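Local coordinates for protein FMN reductase (NADPH) (Bacillus subtilis, PDB 3N2S) that uses NADPH to carry out FMN reductase chemistry and also reduces nitroaromatic compounds, quinones and azo dyes, working as a flavin-binding homodimer, at residues Tyr201-Thr204 and Ile205-Tyr209; Asn188-Thr191 and Asp192-Arg195. All coordinates share one frame; numbering follows the deposited sequence.

Contact 1: Tyr201-Thr204 and Ile205-Tyr209; sequences YDKT and ISDYY
Tyr201 offers one ring face to Ile205, four residues on in the same helix. With CG anti to the backbone N (chi1 -168°), the ring extends along the helix flank, and Ile205 CG1 lies over the face, displaced toward the rim, 3.8 Å from the ring centroid in a CH-pi contact. Ile205 CD1 continues to Tyr201 CE1 at 3.6 Å. The phenol OH bonds to Pro174 O and to Gln44 of the second subunit, whose Tyr42 also packs on Tyr201 and Ile205, while Asp202, next along, sends its carboxylate to Ser222 on the neighbouring helix 221-229. Asp202 O receives Ser206 N at 2.9 Å. The hydroxyl of Ser206 lies within reach of two carbonyls, 3.1 Å from Asp202 O and 2.9 Å from Lys203 O. Lys203 runs extended as far as CE and then bends at chi4 (-70°), which brings NZ to Asp207 OD1 at 3.0 Å, on the syn lone pair. Asp207 OD2 takes a second cation, Arg210, so the carboxylate is shared between two basic side chains. Thr204 closes the segment: its OG1 bonds back to Thr200 O, while its carbonyl O accepts Tyr208 N at 2.9 Å. The i to i+4 backbone bonds, with an aromatic-aliphatic pair on the buried flank and a Lys-Asp salt bridge on the outer one, are characteristic of an amphipathic alpha-helix at a dimer interface.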
ATOM      1  N   TYR A 201       7.951  16.292 -18.257  1.00 12.48           N
ATOM      2  CA  TYR A 201       7.653  16.347 -16.823  1.00 13.00           C
ATOM      3  C   TYR A 201       8.547  17.314 -16.084  1.00 16.81           C
ATOM      4  O   TYR A 201       8.040  18.095 -15.292  1.00 16.35           O
ATOM      5  CB  TYR A 201       7.705  14.956 -16.181  1.00 13.25           C
ATOM      6  CG  TYR A 201       7.119  14.927 -14.785  1.00 12.63           C
ATOM      7  CD1 TYR A 201       5.862  15.469 -14.521  1.00 13.52           C
ATOM      8  CD2 TYR A 201       7.786  14.294 -13.747  1.00 12.44           C
ATOM      9  CE1 TYR A 201       5.298  15.397 -13.244  1.00 13.90           C
ATOM     10  CE2 TYR A 201       7.219  14.188 -12.474  1.00 13.03           C
ATOM     11  CZ  TYR A 201       5.980  14.743 -12.225  1.00 15.36           C
ATOM     12  OH  TYR A 201       5.454  14.660 -10.958  1.00 14.61           O
ATOM     13  N   ASP A 202       9.864  17.298 -16.363  1.00 16.35           N
ATOM     14  CA  ASP A 202      10.796  18.231 -15.733  1.00 16.35           C
ATOM     15  C   ASP A 202      10.429  19.702 -16.006  1.00 18.72           C
ATOM     16  O   ASP A 202      10.539  20.538 -15.109  1.00 15.97           O
ATOM     17  CB  ASP A 202      12.238  17.943 -16.168  1.00 18.20           C
ATOM     18  CG  ASP A 202      12.909  16.861 -15.338  1.00 22.16           C
ATOM     19  OD1 ASP A 202      12.377  16.524 -14.250  1.00 21.31           O
ATOM     20  OD2 ASP A 202      14.004  16.423 -15.721  1.00 23.58           O
ATOM     21  N   LYS A 203       9.949  19.996 -17.223  1.00 16.83           N
ATOM     22  CA  LYS A 203       9.509  21.356 -17.587  1.00 16.33           C
ATOM     23  C   LYS A 203       8.201  21.683 -16.819  1.00 19.17           C
ATOM     24  O   LYS A 203       8.073  22.784 -16.294  1.00 20.11           O
ATOM     25  CB  LYS A 203       9.301  21.463 -19.109  1.00 18.18           C
ATOM     26  CG  LYS A 203       8.984  22.891 -19.566  1.00 29.16           C
ATOM     27  CD  LYS A 203       8.580  22.930 -21.036  1.00 40.65           C
ATOM     28  CE  LYS A 203       8.128  24.308 -21.459  1.00 43.28           C
ATOM     29  NZ  LYS A 203       6.816  24.695 -20.862  1.00 30.83           N
ATOM     30  N   THR A 204       7.246  20.724 -16.748  1.00 15.44           N
ATOM     31  CA  THR A 204       5.977  20.902 -16.001  1.00 14.87           C
ATOM     32  C   THR A 204       6.280  21.241 -14.524  1.00 17.12           C
ATOM     33  O   THR A 204       5.677  22.145 -13.945  1.00 16.11           O
ATOM     34  CB  THR A 204       5.109  19.637 -16.084  1.00 18.15           C
ATOM     35  OG1 THR A 204       4.722  19.402 -17.431  1.00 19.21           O
ATOM     36  CG2 THR A 204       3.848  19.712 -15.204  1.00 18.39           C
ATOM     37  N   ILE A 205       7.225  20.505 -13.922  1.00 13.48           N
ATOM     38  CA  ILE A 205       7.571  20.708 -12.512  1.00 13.00           C
ATOM     39  C   ILE A 205       8.321  22.013 -12.274  1.00 17.59           C
ATOM     40  O   ILE A 205       8.006  22.728 -11.316  1.00 17.52           O
ATOM     41  CB  ILE A 205       8.280  19.440 -11.947  1.00 14.51           C
ATOM     42  CG1 ILE A 205       7.330  18.201 -11.969  1.00 14.38           C
ATOM     43  CG2 ILE A 205       8.837  19.670 -10.535  1.00 16.23           C
ATOM     44  CD1 ILE A 205       5.912  18.397 -11.353  1.00 17.56           C
ATOM     45  N   SER A 206       9.321  22.309 -13.125  1.00 16.96           N
ATOM     46  CA  SER A 206      10.071  23.565 -13.015  1.00 18.36           C
ATOM     47  C   SER A 206       9.101  24.755 -13.150  1.00 23.36           C
ATOM     48  O   SER A 206       9.117  25.648 -12.288  1.00 22.05           O
ATOM     49  CB  SER A 206      11.203  23.629 -14.040  1.00 24.18           C
ATOM     50  OG  SER A 206      10.739  23.606 -15.375  1.00 38.96           O
ATOM     51  N   ASP A 207       8.178  24.705 -14.150  1.00 21.93           N
ATOM     52  CA  ASP A 207       7.149  25.750 -14.334  1.00 22.31           C
ATOM     53  C   ASP A 207       6.246  25.853 -13.107  1.00 27.17           C
ATOM     54  O   ASP A 207       5.910  26.961 -12.678  1.00 28.66           O
ATOM     55  CB  ASP A 207       6.275  25.489 -15.576  1.00 23.71           C
ATOM     56  CG  ASP A 207       6.901  25.727 -16.944  1.00 28.28           C
ATOM     57  OD1 ASP A 207       6.262  25.364 -17.950  1.00 29.52           O
ATOM     58  OD2 ASP A 207       8.066  26.195 -17.002  1.00 27.26           O
ATOM     59  N   TYR A 208       5.850  24.700 -12.545  1.00 22.42           N
ATOM     60  CA  TYR A 208       5.016  24.635 -11.347  1.00 21.99           C
ATOM     61  C   TYR A 208       5.682  25.379 -10.171  1.00 26.48           C
ATOM     62  O   TYR A 208       5.024  26.201  -9.516  1.00 25.84           O
ATOM     63  CB  TYR A 208       4.723  23.167 -10.971  1.00 23.19           C
ATOM     64  CG  TYR A 208       3.975  23.012  -9.668  1.00 26.20           C
ATOM     65  CD1 TYR A 208       2.591  23.136  -9.622  1.00 28.72           C
ATOM     66  CD2 TYR A 208       4.653  22.785  -8.474  1.00 27.07           C
ATOM     67  CE1 TYR A 208       1.898  23.019  -8.424  1.00 30.04           C
ATOM     68  CE2 TYR A 208       3.969  22.677  -7.266  1.00 28.84           C
ATOM     69  CZ  TYR A 208       2.592  22.779  -7.251  1.00 38.74           C
ATOM     70  OH  TYR A 208       1.922  22.627  -6.069  1.00 45.45           O
ATOM     71  N   TYR A 209       6.963  25.077  -9.890  1.00 23.25           N
ATOM     72  CA  TYR A 209       7.679  25.756  -8.807  1.00 23.87           C
ATOM     73  C   TYR A 209       7.862  27.245  -9.061  1.00 28.89           C
ATOM     74  O   TYR A 209       7.717  28.027  -8.121  1.00 29.10           O
ATOM     75  CB  TYR A 209       9.009  25.076  -8.467  1.00 25.04           C
ATOM     76  CG  TYR A 209       8.837  23.712  -7.845  1.00 27.43           C
ATOM     77  CD1 TYR A 209       7.941  23.509  -6.800  1.00 30.58           C
ATOM     78  CD2 TYR A 209       9.585  22.625  -8.282  1.00 29.02           C
ATOM     79  CE1 TYR A 209       7.774  22.252  -6.222  1.00 32.59           C
ATOM     80  CE2 TYR A 209       9.444  21.366  -7.695  1.00 30.16           C
ATOM     81  CZ  TYR A 209       8.513  21.178  -6.688  1.00 37.58           C
ATOM     82  OH  TYR A 209       8.354  19.951  -6.098  1.00 40.76           O
TER

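Contact 2: Asn188-Thr191 and Asp192-Arg195; sequences NVNT and DDFR
Asn190 is the N-cap of helix 191-213, its side chain capping Asp193 N, with an Asx turn at Asn188 leading into it. Asn190 starts at CB, which lies 3.6 Å from Asp193 OD2, and CG follows at 3.8 Å from that same oxygen. Because CG stands anti to the backbone N (chi1 -175°), the amide swings over the first helical turn. At the tip, Asn190 OD1 accepts Asp193 N at 3.0 Å, in the plane of its carbonyl and on a lone pair, thus satisfying an N-H of the opening turn that has no preceding helical carbonyl to bind. The main chain takes over at once: Asn190 O receives Phe194 N at 3.0 Å, and Thr191 O receives Arg195 N at 2.9 Å. Negative charge on Asp193, close to the helix start, would be expected to interact favourably with the helix dipole. The cap residue is itself tied to the preceding loop: Asn188 OD1 accepts Asn190 N at 3.0 Å, the donor lying above the carbonyl plane. The Asn188 backbone N is held by His183. The other end of the Asn188 amide completes the link: ND2 donates to Asp193 OD2 at 3.0 Å along an almost straight bond (175°), the oxygen lying in the amide plane of Asn188 but met on its anti side and somewhat out of the carboxylate plane, with the two flat groups 84° apart.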
ATOM      1  N   ASN A 188       7.752  -0.429 -21.109  1.00 18.06           N
ATOM      2  CA  ASN A 188       8.358   0.325 -22.195  1.00 18.11           C
ATOM      3  C   ASN A 188       9.757   0.799 -21.788  1.00 22.81           C
ATOM      4  O   ASN A 188       9.889   1.682 -20.937  1.00 22.10           O
ATOM      5  CB  ASN A 188       7.462   1.506 -22.613  1.00 16.87           C
ATOM      6  CG  ASN A 188       7.980   2.280 -23.812  1.00 29.80           C
ATOM      7  OD1 ASN A 188       8.997   1.954 -24.434  1.00 20.79           O
ATOM      8  ND2 ASN A 188       7.281   3.326 -24.170  1.00 24.84           N
ATOM      9  N   VAL A 189      10.801   0.219 -22.422  1.00 18.75           N
ATOM     10  CA  VAL A 189      12.208   0.558 -22.156  1.00 19.10           C
ATOM     11  C   VAL A 189      12.800   1.485 -23.244  1.00 23.79           C
ATOM     12  O   VAL A 189      14.003   1.755 -23.225  1.00 23.07           O
ATOM     13  CB  VAL A 189      13.118  -0.691 -21.891  1.00 23.37           C
ATOM     14  CG1 VAL A 189      12.676  -1.449 -20.642  1.00 23.31           C
ATOM     15  CG2 VAL A 189      13.173  -1.627 -23.105  1.00 23.71           C
ATOM     16  N   ASN A 190      11.968   1.955 -24.188  1.00 21.66           N
ATOM     17  CA  ASN A 190      12.427   2.815 -25.282  1.00 21.82           C
ATOM     18  C   ASN A 190      13.005   4.125 -24.720  1.00 24.61           C
ATOM     19  O   ASN A 190      12.287   4.880 -24.058  1.00 22.51           O
ATOM     20  CB  ASN A 190      11.311   3.065 -26.301  1.00 20.55           C
ATOM     21  CG  ASN A 190      11.773   3.838 -27.511  1.00 29.81           C
ATOM     22  OD1 ASN A 190      11.926   5.058 -27.480  1.00 23.45           O
ATOM     23  ND2 ASN A 190      11.965   3.150 -28.608  1.00 20.92           N
ATOM     24  N   THR A 191      14.320   4.364 -24.966  1.00 20.77           N
ATOM     25  CA  THR A 191      15.062   5.524 -24.465  1.00 20.34           C
ATOM     26  C   THR A 191      14.526   6.858 -24.951  1.00 22.70           C
ATOM     27  O   THR A 191      14.438   7.796 -24.154  1.00 21.88           O
ATOM     28  CB  THR A 191      16.580   5.343 -24.655  1.00 35.39           C
ATOM     29  OG1 THR A 191      16.860   4.992 -26.014  1.00 40.28           O
ATOM     30  CG2 THR A 191      17.148   4.275 -23.750  1.00 33.62           C
ATOM     31  N   ASP A 192      14.123   6.939 -26.241  1.00 19.92           N
ATOM     32  CA  ASP A 192      13.546   8.168 -26.799  1.00 20.19           C
ATOM     33  C   ASP A 192      12.234   8.516 -26.103  1.00 21.63           C
ATOM     34  O   ASP A 192      12.022   9.673 -25.758  1.00 20.94           O
ATOM     35  CB  ASP A 192      13.316   8.056 -28.312  1.00 23.31           C
ATOM     36  CG  ASP A 192      14.575   8.162 -29.150  1.00 39.59           C
ATOM     37  OD1 ASP A 192      15.636   8.522 -28.591  1.00 39.42           O
ATOM     38  OD2 ASP A 192      14.496   7.901 -30.361  1.00 52.44           O
ATOM     39  N   ASP A 193      11.376   7.505 -25.872  1.00 18.53           N
ATOM     40  CA  ASP A 193      10.094   7.680 -25.173  1.00 18.54           C
ATOM     41  C   ASP A 193      10.340   8.171 -23.745  1.00 19.96           C
ATOM     42  O   ASP A 193       9.696   9.124 -23.316  1.00 19.54           O
ATOM     43  CB  ASP A 193       9.285   6.381 -25.150  1.00 19.42           C
ATOM     44  CG  ASP A 193       8.660   5.962 -26.469  1.00 27.35           C
ATOM     45  OD1 ASP A 193       8.594   6.801 -27.396  1.00 29.48           O
ATOM     46  OD2 ASP A 193       8.209   4.811 -26.566  1.00 25.68           O
ATOM     47  N   PHE A 194      11.313   7.563 -23.058  1.00 15.93           N
ATOM     48  CA  PHE A 194      11.683   7.912 -21.695  1.00 16.51           C
ATOM     49  C   PHE A 194      12.151   9.374 -21.617  1.00 20.80           C
ATOM     50  O   PHE A 194      11.652  10.123 -20.793  1.00 18.34           O
ATOM     51  CB  PHE A 194      12.768   6.958 -21.168  1.00 17.96           C
ATOM     52  CG  PHE A 194      13.151   7.227 -19.734  1.00 19.93           C
ATOM     53  CD1 PHE A 194      12.419   6.669 -18.684  1.00 21.93           C
ATOM     54  CD2 PHE A 194      14.237   8.049 -19.425  1.00 21.38           C
ATOM     55  CE1 PHE A 194      12.774   6.922 -17.355  1.00 23.02           C
ATOM     56  CE2 PHE A 194      14.585   8.306 -18.096  1.00 23.64           C
ATOM     57  CZ  PHE A 194      13.845   7.747 -17.071  1.00 22.17           C
ATOM     58  N   ARG A 195      13.094   9.773 -22.491  1.00 18.19           N
ATOM     59  CA  ARG A 195      13.641  11.130 -22.508  1.00 18.74           C
ATOM     60  C   ARG A 195      12.608  12.178 -22.788  1.00 21.59           C
ATOM     61  O   ARG A 195      12.643  13.200 -22.134  1.00 21.01           O
ATOM     62  CB  ARG A 195      14.798  11.265 -23.499  1.00 21.99           C
ATOM     63  CG  ARG A 195      16.016  10.541 -23.044  1.00 39.13           C
ATOM     64  CD  ARG A 195      17.229  11.123 -23.695  1.00 46.02           C
ATOM     65  NE  ARG A 195      18.356  10.259 -23.409  1.00 49.50           N
ATOM     66  CZ  ARG A 195      19.158   9.776 -24.339  1.00 60.47           C
ATOM     67  NH1 ARG A 195      18.971  10.091 -25.616  1.00 41.24           N
ATOM     68  NH2 ARG A 195      20.166   8.987 -24.002  1.00 48.02           N
TER

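Both contacts belong to helix 191-213: contact 2 forms its capped beginning, and contact 1 lies further along the same rod. Their centres are 20 Å apart and their nearest atoms about 7 Å apart, so they do not touch but are joined through the intervening turns. They differ in setting. Contact 2 is a surface feature, whereas contact 1 places Tyr201, Ile205 and Ser206 in buried positions. Each also reaches the second subunit, so this helix meets the partner chain at more than one level. The flavin lies nearer contact 1, where the side chain of Tyr208 comes to about 7 Å from a bound FMN.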